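Local coordinates for protein ribonucleoside-diphosphate reductase, alpha chain (Actinobacillus ureae ATCC 25976, PDB 6DQX) that probably reduces ribonucleoside diphosphates to deoxyribonucleotides as the catalytic alpha subunit of a class Id ribonucleotide reductase, at residues 355-360 against 367-372; 194-199 against 233-238. One frame throughout, in Å; residues are numbered along the deposited sequence.

Overall arrangement
The two contacts lie in separate parts of the catalytic subunit, with centres 37 Å apart and nearest atoms about 22 Å apart, and they do not touch. They follow one another in series: interaction 2 is complete at residue 238, well before interaction 1 opens at residue 355. Interaction 2 sets the turn at 195-198 against helix 227-243, beside strands 209-213 and 247-249. Interaction 1 pairs helix 353-359, which follows strand 347-351, with the start of the long helix 367-395. Strands 209-213, 247-249 and 347-351 belong to one mixed sheet; interaction 2 lies against it, whereas interaction 1 joins two helices that follow strand 347-351 in the chain.

Interaction 1 of 2, residues 355-360 against 367-372; sequences SYLQAN and FQAMQK
Leu357 and Ala369 mark the nearest backbone approach, their CA atoms 6.9 Å apart, where the short helix 353-359 faces the first turns of helix 367-395. The short helical axes come within 11.2 Å and their directions differ by 124°, a steep crossing wide enough for side chains to fill the gap. On one flank Leu357 extends both methyl groups over Ala369, with CD1 4.0 Å from the Ala369 CB. On the other, Tyr356 and Lys372 cross nearly at right angles. The Tyr356 ring is carried across by CG lying anti to the backbone N (chi1 176°), and its edge meets the lysine methylenes: CE2 is 3.9 Å from Lys372 CD. The lysine chain, bent at chi2, passes the ring edge at CE2 and brings NZ to the hydroxyl, where Lys372 NZ makes a weak 3.3 Å hydrogen bond to Tyr356 OH. The stronger partner of this hydroxyl is Asp301, so the lysine bond is secondary. At the helix terminus, Asn360 ND2 lies over one face of the ring near its rim and donates an almost straight 2.9 Å bond to Tyr356 O; the Asn360 backbone N reaches the same oxygen from the opposite face of the carbonyl plane. Beyond the pair, Gln358 and Ala359 pack on Phe454 of helix 453-461, while Gln511 of helix 502-513 bonds the Met370 carbonyl.

Interaction 2 of 2, residues 194-199 against 233-238; sequences EWLDIH and WAKLLQ. With EDO (1,2-ethanediol), chain I.
Lys235 reaches Asp197 because its CG stands anti to the backbone N (chi1 -174°) and the rest of the chain is fully extended, carrying the ammonium group from helix 227-243 to the beta turn 195-198. Asp197 turns its carboxylate to the lysine with CG beside its own backbone N (chi1 -69°), and the two side chains meet at about a right angle. The resulting salt bridge is long: Lys235 NZ lies 3.4 Å from Asp197 OD1, and the hydrogen bond within it is weak. The other carboxylate oxygen, Asp197 OD2, accepts a 2.7 Å hydrogen bond from O1 of a 1,2-ethanediol, probably a crystallisation additive. Next to the ion pair, Leu196 divides its methyl groups between two neighbours on the helix. Its CD1 meets the aliphatic part of Lys235 at CD, 4.2 Å away, while Leu196 CD2 packs 4.2 Å from Leu236 CG. The lysine thus serves the contact twice, with its methylenes against leucine and its ammonium group toward Asp197. Leu196 also touches Tyr210 of strand 209-213, and Leu236 touches Pro246, which leads into strand 247-249. The type I turn, closed by a 3.0 Å bond from Ile198 N to Trp195 O, presents Leu196 and Asp197 at its two central positions. Helix 227-243, part of the beta-alpha-beta crossover between parallel strands 209-213 and 247-249 of the reductase barrel, packs here on the turn preceding strand 209-213.

Interaction 1 of 2, residues 355-360 against 367-372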
# COMPACT_ATOMS: atom_id res chain seq x y z
N SER A 355 -3.07 21.89 -36.92
CA SER A 355 -2.09 22.77 -37.53
C SER A 355 -1.85 22.48 -39.01
O SER A 355 -1.84 23.41 -39.83
CB SER A 355 -0.75 22.77 -36.77
OG SER A 355 -0.93 23.32 -35.47
N TYR A 356 -1.62 21.21 -39.35
CA TYR A 356 -1.47 20.83 -40.75
C TYR A 356 -2.70 21.25 -41.57
O TYR A 356 -2.55 21.82 -42.66
CB TYR A 356 -1.21 19.33 -40.88
CG TYR A 356 -1.14 18.87 -42.31
CD1 TYR A 356 0.00 19.09 -43.06
CD2 TYR A 356 -2.23 18.27 -42.92
CE1 TYR A 356 0.07 18.69 -44.39
CE2 TYR A 356 -2.16 17.87 -44.25
CZ TYR A 356 -1.01 18.09 -44.98
OH TYR A 356 -0.92 17.70 -46.30
N LEU A 357 -3.89 20.98 -41.06
CA LEU A 357 -5.12 21.32 -41.79
C LEU A 357 -5.22 22.82 -41.99
O LEU A 357 -5.51 23.28 -43.11
CB LEU A 357 -6.37 20.80 -41.11
CG LEU A 357 -6.45 19.27 -41.07
CD1 LEU A 357 -7.69 18.88 -40.34
CD2 LEU A 357 -6.42 18.64 -42.46
N GLN A 358 -4.92 23.58 -40.95
CA GLN A 358 -4.99 25.05 -41.06
C GLN A 358 -3.93 25.63 -41.97
O GLN A 358 -4.22 26.60 -42.71
CB GLN A 358 -4.98 25.72 -39.68
CG GLN A 358 -6.31 25.52 -38.97
CD GLN A 358 -6.34 26.17 -37.59
OE1 GLN A 358 -5.30 26.49 -37.05
NE2 GLN A 358 -7.53 26.35 -37.03
N ALA A 359 -2.74 25.04 -42.00
CA ALA A 359 -1.69 25.49 -42.91
C ALA A 359 -2.10 25.31 -44.36
O ALA A 359 -1.57 26.00 -45.24
CB ALA A 359 -0.38 24.75 -42.66
N ASN A 360 -2.99 24.35 -44.61
CA ASN A 360 -3.52 24.07 -45.96
C ASN A 360 -4.91 24.61 -46.23
O ASN A 360 -5.52 24.27 -47.25
CB ASN A 360 -3.46 22.56 -46.19
CG ASN A 360 -2.05 22.08 -46.40
OD1 ASN A 360 -1.55 22.12 -47.53
ND2 ASN A 360 -1.38 21.67 -45.31
N PHE A 367 -14.50 16.72 -46.02
CA PHE A 367 -14.06 15.62 -46.86
C PHE A 367 -12.56 15.69 -47.13
O PHE A 367 -11.88 14.66 -47.08
CB PHE A 367 -14.86 15.67 -48.16
CG PHE A 367 -14.53 14.58 -49.12
CD1 PHE A 367 -15.12 13.34 -48.98
CD2 PHE A 367 -13.64 14.78 -50.15
CE1 PHE A 367 -14.82 12.31 -49.86
CE2 PHE A 367 -13.35 13.77 -51.05
CZ PHE A 367 -13.95 12.54 -50.91
N GLN A 368 -12.02 16.88 -47.41
CA GLN A 368 -10.59 17.02 -47.67
C GLN A 368 -9.74 16.63 -46.44
O GLN A 368 -8.69 15.99 -46.59
CB GLN A 368 -10.22 18.42 -48.14
CG GLN A 368 -10.64 18.70 -49.58
CD GLN A 368 -10.43 20.15 -49.99
OE1 GLN A 368 -10.06 21.01 -49.17
NE2 GLN A 368 -10.65 20.44 -51.28
N ALA A 369 -10.21 16.99 -45.26
CA ALA A 369 -9.55 16.51 -44.00
C ALA A 369 -9.51 14.99 -43.92
O ALA A 369 -8.47 14.41 -43.62
CB ALA A 369 -10.27 17.06 -42.79
N MET A 370 -10.63 14.35 -44.25
CA MET A 370 -10.68 12.89 -44.27
C MET A 370 -9.69 12.30 -45.26
O MET A 370 -9.05 11.30 -44.97
CB MET A 370 -12.08 12.38 -44.53
CG MET A 370 -13.06 12.76 -43.45
SD MET A 370 -14.57 11.82 -43.57
CE MET A 370 -14.07 10.26 -42.86
N GLN A 371 -9.54 12.92 -46.44
CA GLN A 371 -8.52 12.46 -47.39
C GLN A 371 -7.11 12.53 -46.84
O GLN A 371 -6.32 11.60 -47.02
CB GLN A 371 -8.56 13.26 -48.69
CG GLN A 371 -9.88 13.09 -49.39
CD GLN A 371 -9.90 13.86 -50.70
OE1 GLN A 371 -9.59 15.06 -50.72
NE2 GLN A 371 -10.19 13.16 -51.80
N LYS A 372 -6.79 13.64 -46.20
CA LYS A 372 -5.47 13.82 -45.59
C LYS A 372 -5.24 12.85 -44.42
O LYS A 372 -4.12 12.35 -44.23
CB LYS A 372 -5.29 15.27 -45.12
CG LYS A 372 -5.25 16.33 -46.23
CD LYS A 372 -4.08 16.15 -47.16
CE LYS A 372 -3.79 17.45 -47.91
NZ LYS A 372 -2.78 17.17 -48.94

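Interaction 2 of 2, residues 194-199 against 233-238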
# COMPACT_ATOMS: atom_id res chain seq x y z
N GLU A 194 -20.22 0.58 -7.01
CA GLU A 194 -19.28 1.24 -6.10
C GLU A 194 -18.28 2.11 -6.87
O GLU A 194 -17.95 3.19 -6.45
CB GLU A 194 -18.51 0.25 -5.23
CG GLU A 194 -19.38 -0.53 -4.25
CD GLU A 194 -18.53 -1.38 -3.34
OE1 GLU A 194 -18.57 -2.63 -3.46
OE2 GLU A 194 -17.77 -0.80 -2.54
N TRP A 195 -17.78 1.59 -7.99
CA TRP A 195 -16.82 2.35 -8.82
C TRP A 195 -17.45 3.61 -9.43
O TRP A 195 -16.80 4.64 -9.51
CB TRP A 195 -16.27 1.47 -9.93
CG TRP A 195 -15.27 0.46 -9.46
CD1 TRP A 195 -15.52 -0.70 -8.79
CD2 TRP A 195 -13.86 0.52 -9.64
NE1 TRP A 195 -14.35 -1.38 -8.55
CE2 TRP A 195 -13.31 -0.66 -9.05
CE3 TRP A 195 -12.99 1.45 -10.23
CZ2 TRP A 195 -11.93 -0.92 -9.04
CZ3 TRP A 195 -11.61 1.18 -10.22
CH2 TRP A 195 -11.10 0.02 -9.61
N LEU A 196 -18.72 3.54 -9.81
CA LEU A 196 -19.43 4.71 -10.39
C LEU A 196 -19.61 5.92 -9.45
O LEU A 196 -19.97 7.00 -9.93
CB LEU A 196 -20.77 4.29 -11.01
CG LEU A 196 -20.70 3.51 -12.32
CD1 LEU A 196 -22.10 3.21 -12.84
CD2 LEU A 196 -19.91 4.25 -13.39
N ASP A 197 -19.35 5.76 -8.15
CA ASP A 197 -19.33 6.89 -7.20
C ASP A 197 -17.94 7.42 -6.88
O ASP A 197 -17.80 8.31 -6.06
CB ASP A 197 -20.10 6.51 -5.91
CG ASP A 197 -21.59 6.38 -6.15
OD1 ASP A 197 -22.11 6.96 -7.12
OD2 ASP A 197 -22.25 5.67 -5.38
N ILE A 198 -16.90 6.91 -7.54
CA ILE A 198 -15.57 7.48 -7.43
C ILE A 198 -15.62 9.00 -7.72
O ILE A 198 -16.33 9.41 -8.61
CB ILE A 198 -14.58 6.76 -8.40
CG1 ILE A 198 -14.18 5.41 -7.79
CG2 ILE A 198 -13.36 7.62 -8.69
CD1 ILE A 198 -13.29 4.53 -8.65
N HIS A 199 -14.89 9.79 -6.94
CA HIS A 199 -14.84 11.28 -7.02
C HIS A 199 -16.07 12.04 -6.42
O HIS A 199 -15.99 13.27 -6.27
CB HIS A 199 -14.54 11.78 -8.45
CG HIS A 199 -13.16 11.43 -8.94
ND1 HIS A 199 -12.62 11.99 -10.08
CD2 HIS A 199 -12.20 10.61 -8.43
CE1 HIS A 199 -11.41 11.50 -10.27
NE2 HIS A 199 -11.13 10.66 -9.29
N TRP A 233 -26.14 2.37 -17.66
CA TRP A 233 -25.52 3.15 -18.73
C TRP A 233 -25.85 4.61 -18.53
O TRP A 233 -24.97 5.46 -18.63
CB TRP A 233 -25.99 2.65 -20.09
CG TRP A 233 -25.32 3.29 -21.27
CD1 TRP A 233 -25.92 4.06 -22.22
CD2 TRP A 233 -23.94 3.20 -21.63
NE1 TRP A 233 -24.99 4.46 -23.16
CE2 TRP A 233 -23.77 3.94 -22.82
CE3 TRP A 233 -22.83 2.56 -21.06
CZ2 TRP A 233 -22.52 4.08 -23.45
CZ3 TRP A 233 -21.59 2.70 -21.69
CH2 TRP A 233 -21.45 3.45 -22.87
N ALA A 234 -27.12 4.90 -18.22
CA ALA A 234 -27.54 6.29 -17.94
C ALA A 234 -26.74 6.93 -16.82
O ALA A 234 -26.33 8.07 -16.93
CB ALA A 234 -29.04 6.35 -17.63
N LYS A 235 -26.51 6.18 -15.74
CA LYS A 235 -25.71 6.67 -14.62
C LYS A 235 -24.25 6.94 -15.03
O LYS A 235 -23.67 7.94 -14.66
CB LYS A 235 -25.78 5.68 -13.44
CG LYS A 235 -25.09 6.20 -12.20
CD LYS A 235 -25.20 5.27 -10.99
CE LYS A 235 -24.43 5.88 -9.83
NZ LYS A 235 -24.59 5.14 -8.55
N LEU A 236 -23.66 6.03 -15.81
CA LEU A 236 -22.29 6.23 -16.30
C LEU A 236 -22.18 7.53 -17.10
O LEU A 236 -21.28 8.34 -16.86
CB LEU A 236 -21.85 5.02 -17.13
CG LEU A 236 -20.37 4.96 -17.54
CD1 LEU A 236 -19.97 3.52 -17.84
CD2 LEU A 236 -20.09 5.87 -18.72
N LEU A 237 -23.11 7.73 -18.04
CA LEU A 237 -23.16 8.99 -18.83
C LEU A 237 -23.34 10.22 -17.95
O LEU A 237 -22.74 11.26 -18.22
CB LEU A 237 -24.29 8.95 -19.88
CG LEU A 237 -24.33 7.87 -20.97
CD1 LEU A 237 -25.46 8.17 -21.94
CD2 LEU A 237 -23.01 7.74 -21.70
N GLN A 238 -24.17 10.11 -16.91
CA GLN A 238 -24.35 11.21 -15.93
C GLN A 238 -23.03 11.53 -15.23
O GLN A 238 -22.65 12.68 -15.11
CB GLN A 238 -25.41 10.85 -14.88
CG GLN A 238 -25.85 12.01 -13.98
CD GLN A 238 -26.65 11.56 -12.75
OE1 GLN A 238 -26.89 10.37 -12.53
NE2 GLN A 238 -27.08 12.54 -11.94
C1 EDO I . -21.29 4.20 -2.78
O1 EDO I . -21.49 3.45 -3.99
C2 EDO I . -22.26 3.67 -1.74
O2 EDO I . -21.74 2.42 -1.28